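Local atomic coordinates of thiamine-binding periplasmic protein (Escherichia coli, PDB entry 2QRY), a protein that binds thiamine, thiamine phosphate and thiamine diphosphate with high affinity in the periplasm, as the solute-binding part of the ThiBPQ thiamine-import ABC transporter. Residues D118-F123 against V249-A254; S102-D107 against F265-V270; V131-K136 against D232-A237; Y218-A223 against E297-P302. All coordinates share one frame; numbering follows the deposited sequence.

Contact 1: D118-F123 against V249-A254; sequences DTFVPF and VAARTA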
# COMPACT_ATOMS: atom_id res chain seq x y z
N ASP A 118 -17.64 8.33 -3.74
CA ASP A 118 -18.83 7.71 -3.16
C ASP A 118 -18.68 6.22 -2.86
O ASP A 118 -19.44 5.67 -2.06
CB ASP A 118 -20.02 7.91 -4.11
N THR A 119 -17.69 5.58 -3.47
CA THR A 119 -17.49 4.15 -3.30
C THR A 119 -16.34 3.69 -2.39
O THR A 119 -16.56 2.93 -1.44
CB THR A 119 -17.30 3.48 -4.67
OG1 THR A 119 -18.43 3.80 -5.51
CG2 THR A 119 -17.19 1.96 -4.53
N PHE A 120 -15.13 4.13 -2.70
CA PHE A 120 -13.95 3.72 -1.94
C PHE A 120 -13.59 4.65 -0.77
O PHE A 120 -13.36 5.85 -0.95
CB PHE A 120 -12.78 3.57 -2.91
CG PHE A 120 -13.11 2.69 -4.08
CD1 PHE A 120 -13.20 1.31 -3.93
CD2 PHE A 120 -13.43 3.25 -5.31
CE1 PHE A 120 -13.61 0.50 -4.99
CE2 PHE A 120 -13.83 2.44 -6.38
CZ PHE A 120 -13.92 1.06 -6.21
N VAL A 121 -13.53 4.06 0.42
CA VAL A 121 -13.21 4.80 1.64
C VAL A 121 -11.76 4.60 2.08
O VAL A 121 -11.30 3.48 2.28
CB VAL A 121 -14.13 4.33 2.80
CG1 VAL A 121 -13.94 5.24 4.01
CG2 VAL A 121 -15.58 4.33 2.35
N PRO A 122 -11.02 5.71 2.24
CA PRO A 122 -9.62 5.59 2.67
C PRO A 122 -9.54 5.19 4.13
O PRO A 122 -10.43 5.52 4.92
CB PRO A 122 -9.07 7.00 2.46
CG PRO A 122 -9.94 7.56 1.39
CD PRO A 122 -11.31 7.07 1.77
N PHE A 123 -8.47 4.49 4.50
CA PHE A 123 -8.27 4.10 5.89
C PHE A 123 -6.86 4.45 6.35
O PHE A 123 -6.57 4.43 7.55
CB PHE A 123 -8.61 2.61 6.12
CG PHE A 123 -7.72 1.63 5.40
CD1 PHE A 123 -6.48 1.29 5.91
CD2 PHE A 123 -8.18 0.98 4.25
CE1 PHE A 123 -5.71 0.30 5.31
CE2 PHE A 123 -7.41 -0.01 3.64
CZ PHE A 123 -6.18 -0.35 4.17
N VAL A 249 -7.66 1.98 0.35
CA VAL A 249 -9.10 2.10 0.48
C VAL A 249 -9.81 0.77 0.65
O VAL A 249 -9.22 -0.30 0.48
CB VAL A 249 -9.70 2.79 -0.76
CG1 VAL A 249 -9.04 4.13 -0.98
CG2 VAL A 249 -9.51 1.91 -1.98
N ALA A 250 -11.08 0.85 0.99
CA ALA A 250 -11.93 -0.31 1.16
C ALA A 250 -13.30 0.04 0.55
O ALA A 250 -13.67 1.21 0.46
CB ALA A 250 -12.07 -0.64 2.63
N ALA A 251 -14.03 -0.99 0.13
CA ALA A 251 -15.35 -0.79 -0.45
C ALA A 251 -16.18 -2.06 -0.27
O ALA A 251 -15.63 -3.16 -0.16
CB ALA A 251 -15.23 -0.45 -1.92
N ARG A 252 -17.50 -1.90 -0.24
CA ARG A 252 -18.39 -3.03 -0.08
C ARG A 252 -18.77 -3.53 -1.47
O ARG A 252 -18.87 -2.74 -2.41
CB ARG A 252 -19.63 -2.63 0.72
CG ARG A 252 -20.66 -1.79 -0.03
CD ARG A 252 -21.74 -1.29 0.95
NE ARG A 252 -23.06 -1.12 0.35
CZ ARG A 252 -23.76 -2.10 -0.23
NH1 ARG A 252 -23.28 -3.33 -0.29
NH2 ARG A 252 -24.96 -1.84 -0.73
N THR A 253 -18.97 -4.83 -1.60
CA THR A 253 -19.32 -5.41 -2.89
C THR A 253 -20.80 -5.25 -3.19
O THR A 253 -21.63 -5.20 -2.28
CB THR A 253 -18.95 -6.90 -2.95
OG1 THR A 253 -19.62 -7.60 -1.88
CG2 THR A 253 -17.44 -7.07 -2.80
N ALA A 254 -21.14 -5.16 -4.47
CA ALA A 254 -22.53 -5.03 -4.87
C ALA A 254 -23.28 -6.33 -4.57
O ALA A 254 -24.46 -6.31 -4.22
CB ALA A 254 -22.62 -4.70 -6.34
O HOH W 1 -18.36 0.80 -0.82
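F120 and F123 reach strand 249-252 through different turns of their first torsion. In F120, CG is anti to the carbonyl carbon (chi1 -52°), which lays CD1 3.4 Å from A251 CB; F120 CB itself meets V249 CG2 at 3.8 Å. F123 CG sits between its backbone N and carbonyl carbon (chi1 65°), and this swings the ring back toward the strand until its edge meets the V249 peptide, CE2 3.7 Å from V249 O. Between the two rings, V121 and A250 form an antiparallel hydrogen-bonded pair: V121 N gives to A250 O at 2.9 Å, nearly straight (168°), and A250 N gives to V121 O at the same 2.9 Å, the donor standing off the carbonyl plane. P122 and V249 follow as a non-hydrogen-bonded pair. T119 CG2 lies over the centre of one face of the F120 ring, while a water joins T119 O to R252 N where the strands part. Putting an alanine at F123 would probably open a gap beside the V249 peptide and M269, which the ring now touches. Strand 243-252 runs between this partner and strand 81-86, to which V249 and A251 also bond; L90 of helix 90-96 packs on the F120 and V249 side, and M269 of helix 259-269 on V121 and A250.

Contact 2: S102-D107 against F265-V270; sequences SGVAAD and FLQFMV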
# COMPACT_ATOMS: atom_id res chain seq x y z
N SER A 102 -20.52 3.24 -0.52
CA SER A 102 -20.20 3.01 0.88
C SER A 102 -21.23 3.51 1.88
O SER A 102 -21.44 2.89 2.92
CB SER A 102 -18.86 3.65 1.21
OG SER A 102 -18.92 5.05 1.04
N GLY A 103 -21.85 4.65 1.59
CA GLY A 103 -22.80 5.20 2.53
C GLY A 103 -22.00 5.74 3.70
O GLY A 103 -22.45 5.73 4.85
N VAL A 104 -20.79 6.21 3.40
CA VAL A 104 -19.90 6.77 4.42
C VAL A 104 -19.75 8.26 4.16
O VAL A 104 -19.47 8.67 3.04
CB VAL A 104 -18.50 6.11 4.37
CG1 VAL A 104 -17.59 6.72 5.44
CG2 VAL A 104 -18.62 4.61 4.57
N ALA A 105 -19.94 9.06 5.20
CA ALA A 105 -19.82 10.50 5.09
C ALA A 105 -18.37 10.89 4.82
O ALA A 105 -17.46 10.46 5.53
CB ALA A 105 -20.31 11.17 6.37
N ALA A 106 -18.17 11.70 3.79
CA ALA A 106 -16.84 12.15 3.39
C ALA A 106 -16.09 12.91 4.50
O ALA A 106 -14.89 12.72 4.69
CB ALA A 106 -16.94 13.02 2.14
N ASP A 107 -16.81 13.76 5.22
CA ASP A 107 -16.23 14.56 6.30
C ASP A 107 -15.53 13.72 7.37
O ASP A 107 -14.84 14.25 8.24
CB ASP A 107 -17.31 15.41 6.96
CG ASP A 107 -18.45 14.58 7.53
OD1 ASP A 107 -18.24 13.88 8.54
OD2 ASP A 107 -19.56 14.62 6.95
N PHE A 265 -19.12 -1.44 8.79
CA PHE A 265 -17.70 -1.70 8.90
C PHE A 265 -16.91 -0.58 8.23
O PHE A 265 -15.86 -0.18 8.72
CB PHE A 265 -17.34 -3.04 8.26
CG PHE A 265 -15.86 -3.32 8.25
CD1 PHE A 265 -15.08 -2.94 7.16
CD2 PHE A 265 -15.25 -3.89 9.35
CE1 PHE A 265 -13.71 -3.14 7.17
CE2 PHE A 265 -13.87 -4.09 9.37
CZ PHE A 265 -13.11 -3.72 8.28
N LEU A 266 -17.42 -0.08 7.11
CA LEU A 266 -16.76 0.99 6.38
C LEU A 266 -16.78 2.31 7.16
O LEU A 266 -15.81 3.06 7.14
CB LEU A 266 -17.41 1.18 5.01
CG LEU A 266 -17.22 0.02 4.02
CD1 LEU A 266 -17.98 0.29 2.73
CD2 LEU A 266 -15.73 -0.18 3.72
N GLN A 267 -17.88 2.58 7.86
CA GLN A 267 -17.99 3.81 8.64
C GLN A 267 -17.09 3.70 9.86
O GLN A 267 -16.38 4.64 10.21
CB GLN A 267 -19.44 4.02 9.10
CG GLN A 267 -19.69 5.33 9.86
CD GLN A 267 -19.56 6.56 8.97
OE1 GLN A 267 -20.26 6.69 7.96
NE2 GLN A 267 -18.67 7.47 9.35
N PHE A 268 -17.13 2.54 10.50
CA PHE A 268 -16.33 2.27 11.69
C PHE A 268 -14.84 2.31 11.35
O PHE A 268 -13.99 2.53 12.21
CB PHE A 268 -16.73 0.91 12.26
CG PHE A 268 -15.67 0.26 13.10
CD1 PHE A 268 -14.74 -0.60 12.53
CD2 PHE A 268 -15.60 0.52 14.47
CE1 PHE A 268 -13.75 -1.20 13.31
CE2 PHE A 268 -14.62 -0.07 15.26
CZ PHE A 268 -13.69 -0.93 14.68
N MSE A 269 -14.54 2.09 10.08
CA MSE A 269 -13.16 2.08 9.61
C MSE A 269 -12.52 3.46 9.72
O MSE A 269 -11.38 3.59 10.17
CB MSE A 269 -13.13 1.57 8.17
CG MSE A 269 -11.75 1.29 7.64
SE MSE A 269 -11.88 0.40 5.94
CE MSE A 269 -12.43 1.90 4.85
N VAL A 270 -13.24 4.49 9.31
CA VAL A 270 -12.72 5.85 9.37
C VAL A 270 -12.89 6.46 10.76
O VAL A 270 -12.72 7.67 10.94
CB VAL A 270 -13.42 6.77 8.36
CG1 VAL A 270 -13.21 6.24 6.96
CG2 VAL A 270 -14.90 6.86 8.67
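The flat group that matters here is the carboxamide of Q267. V104 CG1 lies to one side of its plane, displaced past the O/N end, 3.7 Å from Q267 OE1 and 4.0 Å from Q267 CD. OE1 also comes up against the loop backbone, 3.6 Å from V104 CA, and A105 N is close by without a hydrogen bond. The glutamine chain starts with CG anti to the backbone N (chi1 -176°) and then bends at chi2 (69°), folding the amide back toward the loop. The F268 ring has F265 O in plane at its edge, and both phenylalanines meet F47. The other branch of V104, CG2, lies 3.7 Å from L266 CB, the two side chains crossing at about a right angle. L266 CD1 rests on S102 CB at 3.8 Å, and at the helix end V270 CG2 touches V104 CG1 more loosely, at 4.2 Å. The loop keeps its own shape through an ST turn, V104 N giving to S102 OG at 3.2 Å, and the same hydroxyl bonds to D118 O. Loop 102-107 is thus laid against the last turn of helix 259-269, away from the thiamine site. With no hydrogen bond crossing between the segments, they are held by apolar contact at L266 and V270, with Q267 adding non-bonded contact from its amide oxygen at the more exposed side.

Contact 3: V131-K136 against D232-A237; sequences VYDKNK and DNYAAA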
# COMPACT_ATOMS: atom_id res chain seq x y z
N VAL A 131 13.99 1.58 1.54
CA VAL A 131 14.54 1.49 2.89
C VAL A 131 15.89 0.79 2.87
O VAL A 131 16.11 -0.13 2.07
CB VAL A 131 13.60 0.70 3.81
CG1 VAL A 131 14.31 0.37 5.12
CG2 VAL A 131 12.34 1.52 4.08
N TYR A 132 16.80 1.23 3.73
CA TYR A 132 18.13 0.64 3.84
C TYR A 132 18.61 0.64 5.29
O TYR A 132 17.96 1.21 6.17
CB TYR A 132 19.15 1.42 2.99
CG TYR A 132 19.36 2.85 3.43
CD1 TYR A 132 18.46 3.85 3.07
CD2 TYR A 132 20.45 3.19 4.24
CE1 TYR A 132 18.63 5.17 3.52
CE2 TYR A 132 20.63 4.51 4.69
CZ TYR A 132 19.72 5.49 4.33
OH TYR A 132 19.89 6.77 4.77
N ASP A 133 19.75 0.00 5.52
CA ASP A 133 20.34 -0.09 6.86
C ASP A 133 21.52 0.88 6.92
O ASP A 133 22.55 0.64 6.28
CB ASP A 133 20.84 -1.52 7.09
CG ASP A 133 21.27 -1.76 8.53
OD1 ASP A 133 21.81 -0.83 9.17
OD2 ASP A 133 21.08 -2.90 9.01
N LYS A 134 21.38 1.96 7.67
CA LYS A 134 22.45 2.95 7.78
C LYS A 134 23.75 2.36 8.30
O LYS A 134 24.82 2.92 8.07
CB LYS A 134 22.02 4.11 8.67
CG LYS A 134 20.93 4.98 8.06
CD LYS A 134 20.49 6.06 9.04
CE LYS A 134 19.83 5.44 10.27
NZ LYS A 134 19.37 6.48 11.23
N ASN A 135 23.67 1.23 9.00
CA ASN A 135 24.87 0.59 9.52
C ASN A 135 25.57 -0.18 8.41
O ASN A 135 26.75 -0.49 8.52
CB ASN A 135 24.55 -0.39 10.66
CG ASN A 135 24.05 0.30 11.91
OD1 ASN A 135 24.46 1.42 12.23
ND2 ASN A 135 23.18 -0.38 12.65
N LYS A 136 24.83 -0.49 7.35
CA LYS A 136 25.39 -1.26 6.24
C LYS A 136 25.56 -0.46 4.95
O LYS A 136 26.38 -0.81 4.10
CB LYS A 136 24.50 -2.47 5.95
CG LYS A 136 24.44 -3.52 7.05
CD LYS A 136 23.43 -4.61 6.67
CE LYS A 136 23.67 -5.92 7.40
NZ LYS A 136 23.41 -5.85 8.86
N ASP A 232 17.02 2.48 15.50
CA ASP A 232 16.82 3.57 14.55
C ASP A 232 17.90 3.56 13.47
O ASP A 232 18.23 4.60 12.90
CB ASP A 232 16.79 4.92 15.27
CG ASP A 232 18.15 5.34 15.77
OD1 ASP A 232 18.86 4.51 16.38
OD2 ASP A 232 18.52 6.52 15.55
N ASN A 233 18.43 2.37 13.18
CA ASN A 233 19.45 2.23 12.15
C ASN A 233 18.83 2.10 10.75
O ASN A 233 19.52 2.31 9.74
CB ASN A 233 20.35 1.02 12.45
CG ASN A 233 19.57 -0.28 12.57
OD1 ASN A 233 18.68 -0.41 13.42
ND2 ASN A 233 19.89 -1.24 11.71
N TYR A 234 17.55 1.77 10.68
CA TYR A 234 16.89 1.65 9.38
C TYR A 234 16.32 3.00 8.97
O TYR A 234 15.82 3.74 9.80
CB TYR A 234 15.77 0.61 9.40
CG TYR A 234 16.28 -0.80 9.58
CD1 TYR A 234 16.21 -1.44 10.83
CD2 TYR A 234 16.90 -1.47 8.53
CE1 TYR A 234 16.75 -2.70 11.02
CE2 TYR A 234 17.45 -2.74 8.71
CZ TYR A 234 17.38 -3.34 9.96
OH TYR A 234 17.96 -4.57 10.14
N ALA A 235 16.40 3.31 7.68
CA ALA A 235 15.89 4.57 7.19
C ALA A 235 15.34 4.48 5.78
O ALA A 235 15.69 3.58 5.01
CB ALA A 235 17.00 5.62 7.23
N ALA A 236 14.46 5.41 5.45
CA ALA A 236 13.85 5.50 4.14
C ALA A 236 14.54 6.67 3.45
O ALA A 236 14.53 7.79 3.97
CB ALA A 236 12.35 5.77 4.26
N ALA A 237 15.16 6.41 2.30
CA ALA A 237 15.87 7.45 1.58
C ALA A 237 14.91 8.48 0.98
O ALA A 237 13.97 8.13 0.27
CB ALA A 237 16.72 6.84 0.49
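Y132 and A235 make the tight centre of this contact, a hydrogen-bonded antiparallel pair in which Y132 N gives to A235 O at 2.9 Å and A235 N gives back to Y132 O at 3.0 Å. The Y132 ring, brought between its backbone N and carbonyl carbon (chi1 64°), folds along the partner strand, with CZ near the A235 methyl and its edge facing A237 N. Non-hydrogen-bonded pairs flank the centre. At one, V131 CG2 faces A236 CB at 4.3 Å, while CG1 lies near the A235 carbonyl; at the other, D133 lies obliquely against the Y234 ring, OD2 3.6 Å from CE2. The solvent side is looser and polar. K134 N still gives to N233 O at 2.8 Å, but beyond that point side chains do the joining: K134 runs out past the A235 methyl and bends at chi3 (-64°), and its NZ gives to D232 O at 2.8 Å. N233 ND2 reaches D133 OD1 in a weak bond of 3.2 Å and also hangs over one face of the Y234 ring, offset toward the rim. N135 and N233 cross at about a right angle with amide planes 9° apart, N135 ND2 resting on N233 CB. D133 has a second task, since OD1 accepts from N135 N at 2.8 Å, an Asx turn that steers the chain out of the strand. This is a short antiparallel strand pair along one side of strand 121-133, whose V131 also bonds to V215 of strand 214-218 and lies beside S221 of the thiamine site, in one lobe of a two-lobed periplasmic binding protein.

Contact 4: Y218-A223 against E297-P302; sequences YTTSPA and EKLTKP. With TPS (thiamin phosphate), chain E.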
# COMPACT_ATOMS: atom_id res chain seq x y z
N TYR A 218 8.06 1.85 2.59
CA TYR A 218 7.41 3.12 2.91
C TYR A 218 8.21 4.08 3.79
O TYR A 218 9.04 3.65 4.60
CB TYR A 218 6.07 2.87 3.58
CG TYR A 218 5.04 2.21 2.70
CD1 TYR A 218 5.08 0.83 2.46
CD2 TYR A 218 4.01 2.95 2.12
CE1 TYR A 218 4.11 0.22 1.69
CE2 TYR A 218 3.03 2.34 1.33
CZ TYR A 218 3.09 0.97 1.13
OH TYR A 218 2.13 0.36 0.37
N THR A 219 7.94 5.38 3.66
CA THR A 219 8.64 6.38 4.46
C THR A 219 8.42 6.14 5.95
O THR A 219 9.15 6.65 6.78
CB THR A 219 8.17 7.83 4.17
OG1 THR A 219 6.76 7.94 4.38
CG2 THR A 219 8.52 8.23 2.75
N THR A 220 7.40 5.34 6.26
CA THR A 220 7.04 5.03 7.64
C THR A 220 7.60 3.70 8.15
O THR A 220 7.46 3.38 9.33
CB THR A 220 5.50 5.02 7.81
OG1 THR A 220 4.91 4.27 6.73
CG2 THR A 220 4.94 6.45 7.80
N SER A 221 8.23 2.93 7.27
CA SER A 221 8.76 1.64 7.69
C SER A 221 9.76 1.74 8.84
O SER A 221 9.80 0.87 9.72
CB SER A 221 9.41 0.92 6.50
OG SER A 221 8.43 0.58 5.54
N PRO A 222 10.59 2.80 8.87
CA PRO A 222 11.55 2.88 9.98
C PRO A 222 10.86 2.92 11.34
O PRO A 222 11.40 2.42 12.33
CB PRO A 222 12.32 4.16 9.68
CG PRO A 222 12.32 4.20 8.16
CD PRO A 222 10.88 3.82 7.84
N ALA A 223 9.67 3.50 11.38
CA ALA A 223 8.91 3.61 12.62
C ALA A 223 8.66 2.24 13.25
O ALA A 223 8.61 2.12 14.48
CB ALA A 223 7.59 4.32 12.36
N GLU A 297 7.78 11.11 14.61
CA GLU A 297 8.39 12.42 14.35
C GLU A 297 9.83 12.29 13.87
O GLU A 297 10.42 13.26 13.39
CB GLU A 297 8.32 13.31 15.60
CG GLU A 297 9.38 13.01 16.65
CD GLU A 297 9.26 11.61 17.22
OE1 GLU A 297 10.28 11.11 17.76
OE2 GLU A 297 8.17 11.01 17.13
N LYS A 298 10.41 11.10 13.98
CA LYS A 298 11.78 10.87 13.53
C LYS A 298 11.76 10.62 12.02
O LYS A 298 12.81 10.62 11.37
CB LYS A 298 12.39 9.64 14.22
CG LYS A 298 12.55 9.74 15.73
CD LYS A 298 13.09 8.42 16.29
CE LYS A 298 14.54 8.53 16.75
NZ LYS A 298 15.49 9.00 15.70
N LEU A 299 10.57 10.41 11.48
CA LEU A 299 10.41 10.14 10.05
C LEU A 299 10.49 11.39 9.20
O LEU A 299 10.29 12.50 9.69
CB LEU A 299 9.07 9.46 9.81
CG LEU A 299 8.85 8.16 10.57
CD1 LEU A 299 7.41 7.70 10.37
CD2 LEU A 299 9.86 7.11 10.09
N THR A 300 10.77 11.21 7.91
CA THR A 300 10.83 12.35 7.02
C THR A 300 9.60 12.38 6.11
O THR A 300 9.28 11.39 5.46
CB THR A 300 12.08 12.33 6.13
OG1 THR A 300 13.25 12.44 6.96
CG2 THR A 300 12.06 13.50 5.16
N LYS A 301 8.92 13.52 6.10
CA LYS A 301 7.75 13.74 5.25
C LYS A 301 8.29 14.26 3.92
O LYS A 301 8.90 15.32 3.87
CB LYS A 301 6.84 14.80 5.87
CG LYS A 301 5.89 14.30 6.96
CD LYS A 301 4.60 13.75 6.36
CE LYS A 301 3.56 13.44 7.44
NZ LYS A 301 2.27 12.96 6.86
N PRO A 302 8.08 13.51 2.83
CA PRO A 302 8.61 14.03 1.57
C PRO A 302 7.95 15.37 1.22
O PRO A 302 6.73 15.53 1.35
CB PRO A 302 8.28 12.92 0.57
CG PRO A 302 7.04 12.31 1.15
CD PRO A 302 7.34 12.26 2.63
CM2 TPS E . 7.64 -2.29 8.59
N3 TPS E . 2.68 -1.87 4.30
C2 TPS E . 3.49 -2.89 4.10
S1 TPS E . 2.87 -3.64 2.67
C5 TPS E . 1.52 -2.55 2.39
C4 TPS E . 1.64 -1.66 3.44
CM4 TPS E . 0.66 -0.51 3.61
C6 TPS E . 0.56 -2.67 1.24
C7 TPS E . 1.05 -3.97 0.60
O7 TPS E . 0.35 -4.34 -0.58
N1A TPS E . 6.45 -0.98 6.88
C2A TPS E . 6.40 -1.95 7.79
N3A TPS E . 5.28 -2.64 8.01
C4A TPS E . 4.15 -2.37 7.32
N4A TPS E . 3.00 -3.10 7.56
C5A TPS E . 4.16 -1.33 6.33
C6A TPS E . 5.38 -0.65 6.15
C7A TPS E . 2.92 -0.96 5.49
P1 TPS E . 1.00 -5.73 -1.08
O1 TPS E . 2.53 -5.55 -1.25
O2 TPS E . 0.32 -6.23 -2.42
O3 TPS E . 0.76 -6.80 0.01
O HOH W 2 11.10 8.26 6.95
O HOH W 3 6.79 10.23 5.86
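L299 reaches into the turn at 219-223, and its side chain can be followed outward atom by atom. CB starts 4.1 Å from T219 O, and CG, placed anti to the carbonyl carbon (chi1 -57°), stays beside the same oxygen. There the chain forks. CD1 meets T220 CG2 at 3.8 Å and A223 CB at 3.9 Å; CD2 presses on T219 O at 3.4 Å and on P222 CB at 3.9 Å, near A223 N. The leucine therefore fits against the outer side of a type I beta turn, Y218 to S221, which links strand 214-218 to helix 221-229. The inner side of that turn belongs to the thiamine site of this periplasmic binding protein: S221 OG gives to N1A of the thiamin phosphate at 2.9 Å, and the Y218 ring comes up obliquely to the thiazolium, CE1 3.6 Å from C4, while its hydroxyl bonds to Q246 OE1. With an alanine in place of Y218, Q246 would probably lose its hydroxyl mate and the thiazolium the ring that packs on it. T220 turns its hydroxyl elsewhere, to W283 O, and meets L299 mainly with its methyl and CA. Beside the leucine, a water bound to T219 OG1 donates to T300 O at 2.8 Å, and P302 packs loosely on the T219 methyl, where Y127 of strand 121-133 also touches both residues.

How the contacts relate
The four contacts fall into two pairs on either end of the molecule. Contacts 1 and 2 have centres 8 Å apart and touch through V121 against V270 and M269; contacts 3 and 4, 11 Å apart, touch where P222 packs on Y234 and A235. Between contacts 1 and 3 the centres are 34 Å apart, yet both use strand 121-133, which starts in one and ends in the other. Along the chain contact 3 lies within contact 1 and contact 1 within contact 2, while contact 4 crosses all three. The chain thus passes between the halves more than once, consistent with a two-lobed binding protein holding its ligand between them.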